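Local coordinates for glucuronoarabinoxylan endo-1,4-beta-xylanase (Clostridium papyrosolvens, PDB 4FMV), which probably cleaves internal beta-1,4 linkages in xylan chains as a family 30 glycoside hydrolase, the chain being the catalytic part of a longer protein, at residues M162-P176 / I189-V201. Numbering follows the deposited sequence.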
loop_
_atom_site.group_PDB
_atom_site.type_symbol
_atom_site.label_atom_id
_atom_site.label_comp_id
_atom_site.label_asym_id
_atom_site.label_seq_id
_atom_site.Cartn_x
_atom_site.Cartn_y
_atom_site.Cartn_z
ATOM N N MET A 162 -11.979 15.947 9.820
ATOM C CA MET A 162 -11.903 16.119 8.369
ATOM C C MET A 162 -12.587 17.398 7.863
ATOM O O MET A 162 -12.063 18.045 6.954
ATOM C CB MET A 162 -12.439 14.889 7.632
ATOM C CG MET A 162 -11.544 13.632 7.737
ATOM S SD MET A 162 -9.833 13.822 7.143
ATOM C CE MET A 162 -10.092 14.003 5.366
ATOM N N LYS A 163 -13.747 17.775 8.416
ATOM C CA LYS A 163 -14.349 19.064 8.014
ATOM C C LYS A 163 -13.631 20.289 8.586
ATOM O O LYS A 163 -13.285 21.213 7.855
ATOM C CB LYS A 163 -15.849 19.162 8.377
ATOM C CG LYS A 163 -16.750 18.219 7.607
ATOM C CD LYS A 163 -18.222 18.405 7.997
ATOM C CE LYS A 163 -18.817 19.667 7.365
ATOM N NZ LYS A 163 -20.316 19.538 7.133
ATOM N N ASN A 164 -13.449 20.302 9.903
ATOM C CA ASN A 164 -13.002 21.511 10.599
ATOM C C ASN A 164 -11.523 21.730 10.799
ATOM O O ASN A 164 -11.096 22.842 11.056
ATOM C CB ASN A 164 -13.728 21.595 11.931
ATOM C CG ASN A 164 -15.215 21.563 11.737
ATOM O OD1 ASN A 164 -15.713 22.133 10.768
ATOM N ND2 ASN A 164 -15.932 20.872 12.614
ATOM N N ASN A 165 -10.748 20.675 10.626
ATOM C CA ASN A 165 -9.327 20.660 10.981
ATOM C C ASN A 165 -8.402 20.347 9.807
ATOM O O ASN A 165 -7.368 20.997 9.622
ATOM C CB ASN A 165 -9.031 19.845 12.255
ATOM C CG ASN A 165 -9.824 20.342 13.445
ATOM O OD1 ASN A 165 -10.793 19.707 13.846
ATOM N ND2 ASN A 165 -9.435 21.511 14.004
ATOM N N ALA A 166 -8.677 19.229 9.157
ATOM C CA ALA A 166 -7.795 18.674 8.127
ATOM C C ALA A 166 -7.444 19.623 6.971
ATOM O O ALA A 166 -6.412 19.462 6.328
ATOM C CB ALA A 166 -8.375 17.375 7.602
ATOM N N GLY A 167 -8.289 20.603 6.696
ATOM C CA GLY A 167 -7.981 21.581 5.662
ATOM C C GLY A 167 -6.756 22.432 5.966
ATOM O O GLY A 167 -6.175 23.034 5.068
ATOM N N SER A 168 -6.354 22.488 7.233
ATOM C CA SER A 168 -5.239 23.347 7.627
ATOM C C SER A 168 -3.914 22.577 7.540
ATOM O O SER A 168 -2.840 23.113 7.847
ATOM C CB SER A 168 -5.457 23.875 9.044
ATOM O OG SER A 168 -5.312 22.830 9.989
ATOM N N ILE A 169 -3.995 21.308 7.141
ATOM C CA ILE A 169 -2.798 20.479 7.062
ATOM C C ILE A 169 -2.021 20.742 5.765
ATOM O O ILE A 169 -2.579 20.765 4.680
ATOM C CB ILE A 169 -3.100 18.976 7.290
ATOM C CG1 ILE A 169 -3.594 18.766 8.731
ATOM C CG2 ILE A 169 -1.836 18.126 7.018
ATOM C CD1 ILE A 169 -4.257 17.433 8.974
ATOM N N ASN A 170 -0.716 20.890 5.912
ATOM C CA ASN A 170 0.204 21.410 4.894
ATOM C C ASN A 170 0.662 20.305 3.945
ATOM O O ASN A 170 1.809 20.288 3.531
ATOM C CB ASN A 170 1.360 22.214 5.480
ATOM C CG ASN A 170 0.902 23.537 6.052
ATOM O OD1 ASN A 170 0.051 24.218 5.467
ATOM N ND2 ASN A 170 1.434 23.896 7.212
ATOM N N CYS A 171 -0.107 19.229 3.891
ATOM C CA CYS A 171 0.269 18.080 3.085
ATOM C C CYS A 171 -1.010 17.401 2.566
ATOM O O CYS A 171 -2.121 17.792 2.953
ATOM C CB CYS A 171 1.049 17.154 4.039
ATOM S SG CYS A 171 1.666 15.638 3.430
ATOM N N ARG A 172 -0.886 16.371 1.730
ATOM C CA ARG A 172 -2.083 15.591 1.394
ATOM C C ARG A 172 -2.559 14.882 2.670
ATOM O O ARG A 172 -1.745 14.466 3.503
ATOM C CB ARG A 172 -1.814 14.545 0.308
ATOM C CG ARG A 172 -1.461 15.097 -1.105
ATOM C CD ARG A 172 -1.321 13.907 -2.080
ATOM N NE ARG A 172 -0.856 14.283 -3.416
ATOM C CZ ARG A 172 0.400 14.619 -3.680
ATOM N NH1 ARG A 172 1.290 14.639 -2.687
ATOM N NH2 ARG A 172 0.765 14.938 -4.918
ATOM N N VAL A 173 -3.870 14.746 2.816
ATOM C CA VAL A 173 -4.447 14.085 3.979
ATOM C C VAL A 173 -4.964 12.687 3.627
ATOM O O VAL A 173 -5.702 12.506 2.649
ATOM C CB VAL A 173 -5.600 14.924 4.579
ATOM C CG1 VAL A 173 -6.358 14.128 5.660
ATOM C CG2 VAL A 173 -5.063 16.246 5.137
ATOM N N MET A 174 -4.576 11.705 4.434
ATOM C CA MET A 174 -5.052 10.349 4.273
ATOM C C MET A 174 -6.028 10.032 5.395
ATOM O O MET A 174 -5.792 10.383 6.539
ATOM C CB MET A 174 -3.872 9.373 4.349
ATOM C CG MET A 174 -4.275 7.908 4.486
ATOM S SD MET A 174 -2.813 6.805 4.557
ATOM C CE MET A 174 -2.197 6.909 2.868
ATOM N N ALA A 175 -7.119 9.354 5.067
ATOM C CA ALA A 175 -7.994 8.827 6.100
ATOM C C ALA A 175 -8.876 7.739 5.522
ATOM O O ALA A 175 -9.027 7.672 4.300
ATOM C CB ALA A 175 -8.882 9.962 6.587
ATOM N N PRO A 176 -9.637 7.050 6.381
ATOM C CA PRO A 176 -9.562 6.722 7.819
ATOM C C PRO A 176 -8.595 5.610 8.248
ATOM O O PRO A 176 -8.455 5.430 9.447
ATOM C CB PRO A 176 -11.022 6.423 8.184
ATOM C CG PRO A 176 -11.537 5.777 6.977
ATOM C CD PRO A 176 -10.879 6.500 5.800
ATOM N N ILE A 189 -17.080 10.882 5.270
ATOM C CA ILE A 189 -16.133 11.745 4.562
ATOM C C ILE A 189 -16.569 11.903 3.102
ATOM O O ILE A 189 -16.655 13.023 2.575
ATOM C CB ILE A 189 -14.697 11.152 4.619
ATOM C CG1 ILE A 189 -14.193 11.121 6.063
ATOM C CG2 ILE A 189 -13.732 11.936 3.731
ATOM C CD1 ILE A 189 -13.024 10.205 6.258
ATOM N N LEU A 190 -16.851 10.779 2.444
ATOM C CA LEU A 190 -17.222 10.819 1.028
ATOM C C LEU A 190 -18.546 11.562 0.792
ATOM O O LEU A 190 -18.719 12.206 -0.249
ATOM C CB LEU A 190 -17.264 9.394 0.433
ATOM C CG LEU A 190 -15.948 8.613 0.582
ATOM C CD1 LEU A 190 -16.052 7.187 0.013
ATOM C CD2 LEU A 190 -14.818 9.376 -0.092
ATOM N N ASN A 191 -19.465 11.497 1.756
ATOM C CA ASN A 191 -20.781 12.141 1.589
ATOM C C ASN A 191 -20.813 13.599 2.024
ATOM O O ASN A 191 -21.860 14.259 1.963
ATOM C CB ASN A 191 -21.863 11.391 2.366
ATOM C CG ASN A 191 -22.159 10.041 1.783
ATOM O OD1 ASN A 191 -22.184 9.872 0.555
ATOM N ND2 ASN A 191 -22.375 9.057 2.660
ATOM N N ASP A 192 -19.683 14.101 2.506
ATOM C CA ASP A 192 -19.642 15.496 2.904
ATOM C C ASP A 192 -18.702 16.197 1.959
ATOM O O ASP A 192 -17.547 15.793 1.817
ATOM C CB ASP A 192 -19.177 15.661 4.351
ATOM C CG ASP A 192 -19.169 17.124 4.800
ATOM O OD1 ASP A 192 -20.209 17.603 5.282
ATOM O OD2 ASP A 192 -18.125 17.800 4.665
ATOM N N ALA A 193 -19.197 17.245 1.321
ATOM C CA ALA A 193 -18.418 17.978 0.327
ATOM C C ALA A 193 -17.119 18.582 0.884
ATOM O O ALA A 193 -16.069 18.540 0.230
ATOM C CB ALA A 193 -19.295 19.062 -0.348
ATOM N N THR A 194 -17.193 19.145 2.084
ATOM C CA THR A 194 -16.023 19.734 2.731
ATOM C C THR A 194 -15.007 18.674 3.144
ATOM O O THR A 194 -13.815 18.786 2.847
ATOM C CB THR A 194 -16.421 20.591 3.971
ATOM O OG1 THR A 194 -17.340 21.616 3.576
ATOM C CG2 THR A 194 -15.207 21.245 4.576
ATOM N N ALA A 195 -15.463 17.646 3.848
ATOM C CA ALA A 195 -14.579 16.546 4.235
ATOM C C ALA A 195 -13.910 15.917 3.009
ATOM O O ALA A 195 -12.705 15.653 3.007
ATOM C CB ALA A 195 -15.356 15.496 5.010
ATOM N N LEU A 196 -14.700 15.673 1.968
ATOM C CA LEU A 196 -14.184 15.072 0.749
ATOM C C LEU A 196 -13.071 15.941 0.145
ATOM O O LEU A 196 -12.055 15.423 -0.317
ATOM C CB LEU A 196 -15.318 14.862 -0.254
ATOM C CG LEU A 196 -14.957 14.264 -1.625
ATOM C CD1 LEU A 196 -14.223 12.923 -1.500
ATOM C CD2 LEU A 196 -16.221 14.127 -2.468
ATOM N N ASP A 197 -13.271 17.256 0.161
ATOM C CA ASP A 197 -12.276 18.213 -0.323
ATOM C C ASP A 197 -10.982 18.104 0.464
ATOM O O ASP A 197 -9.877 18.287 -0.082
ATOM C CB ASP A 197 -12.790 19.645 -0.193
ATOM C CG ASP A 197 -13.432 20.145 -1.458
ATOM O OD1 ASP A 197 -13.188 19.535 -2.519
ATOM O OD2 ASP A 197 -14.178 21.146 -1.398
ATOM N N ASN A 198 -11.126 17.843 1.760
ATOM C CA ASN A 198 -9.977 17.775 2.651
ATOM C C ASN A 198 -9.291 16.406 2.669
ATOM O O ASN A 198 -8.260 16.254 3.306
ATOM C CB ASN A 198 -10.359 18.222 4.072
ATOM C CG ASN A 198 -10.631 19.706 4.150
ATOM O OD1 ASN A 198 -10.220 20.468 3.265
ATOM N ND2 ASN A 198 -11.338 20.131 5.199
ATOM N N MET A 199 -9.873 15.427 1.969
ATOM C CA MET A 199 -9.287 14.095 1.812
ATOM C C MET A 199 -8.628 13.923 0.457
ATOM O O MET A 199 -9.270 14.108 -0.569
ATOM C CB MET A 199 -10.345 13.007 1.940
ATOM C CG MET A 199 -9.752 11.612 1.876
ATOM S SD MET A 199 -10.972 10.332 1.511
ATOM C CE MET A 199 -11.045 10.500 -0.276
ATOM N N ASP A 200 -7.320 13.708 0.460
ATOM C CA ASP A 200 -6.579 13.276 -0.723
ATOM C C ASP A 200 -6.462 11.786 -1.026
ATOM O O ASP A 200 -6.550 11.374 -2.185
ATOM C CB ASP A 200 -5.240 13.994 -0.755
ATOM C CG ASP A 200 -5.424 15.480 -0.572
ATOM O OD1 ASP A 200 -5.813 16.140 -1.558
ATOM O OD2 ASP A 200 -5.235 15.967 0.563
ATOM N N VAL A 201 -6.213 10.989 0.012
ATOM C CA VAL A 201 -6.039 9.558 -0.168
ATOM C C VAL A 201 -6.951 8.829 0.804
ATOM O O VAL A 201 -6.925 9.110 2.003
ATOM C CB VAL A 201 -4.556 9.121 0.046
ATOM C CG1 VAL A 201 -4.405 7.617 -0.111
ATOM C CG2 VAL A 201 -3.621 9.862 -0.942
#
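Asn198, in the last turn of helix 193-198, turns its amide to the end of helix 155-164 and donates from ND2 to Met162 O at 2.8 Å. The carbonyl lies in the amide plane and the bond is nearly straight (169°), so asparagine supplies the N-H that a backbone carbonyl near a helix C-terminus needs. Met162 CG lies against Ile189 CG1 and CD1, and bends at chi2 and chi3 (-58° and -69°) then fold the chain end so that CE reaches Met199 CB at 3.6 Å; a flexible thioether chain suits this curved apolar seam, where small Ala195 lets the helices come close. At the outer edge Lys163 crosses Asp192 at about a right angle, its methylenes passing over the carboxylate before NZ reaches OD1 on the syn side, 2.7 Å away. The other oxygen, OD2, uses its anti lone pair to accept from Ala195 N, so this N-cap aspartate serves helix and salt bridge together. Farther along, Asp200 OD2 accepts from Val173 N at 2.9 Å, again through its anti lone pair, while Val173 O takes both Asp200 N and Val201 N. The side chain thus fills a backbone acceptor's place where the parallel strands begin to pair, and Ala175 N continues the pairing to Val201 O at 3.1 Å. Helix 155-164 precedes strand 172-178 and packs beside helices 183-190 and 193-198, which link that strand to strand 201-205 in one beta-alpha-beta crossover of the (beta/alpha)8 barrel.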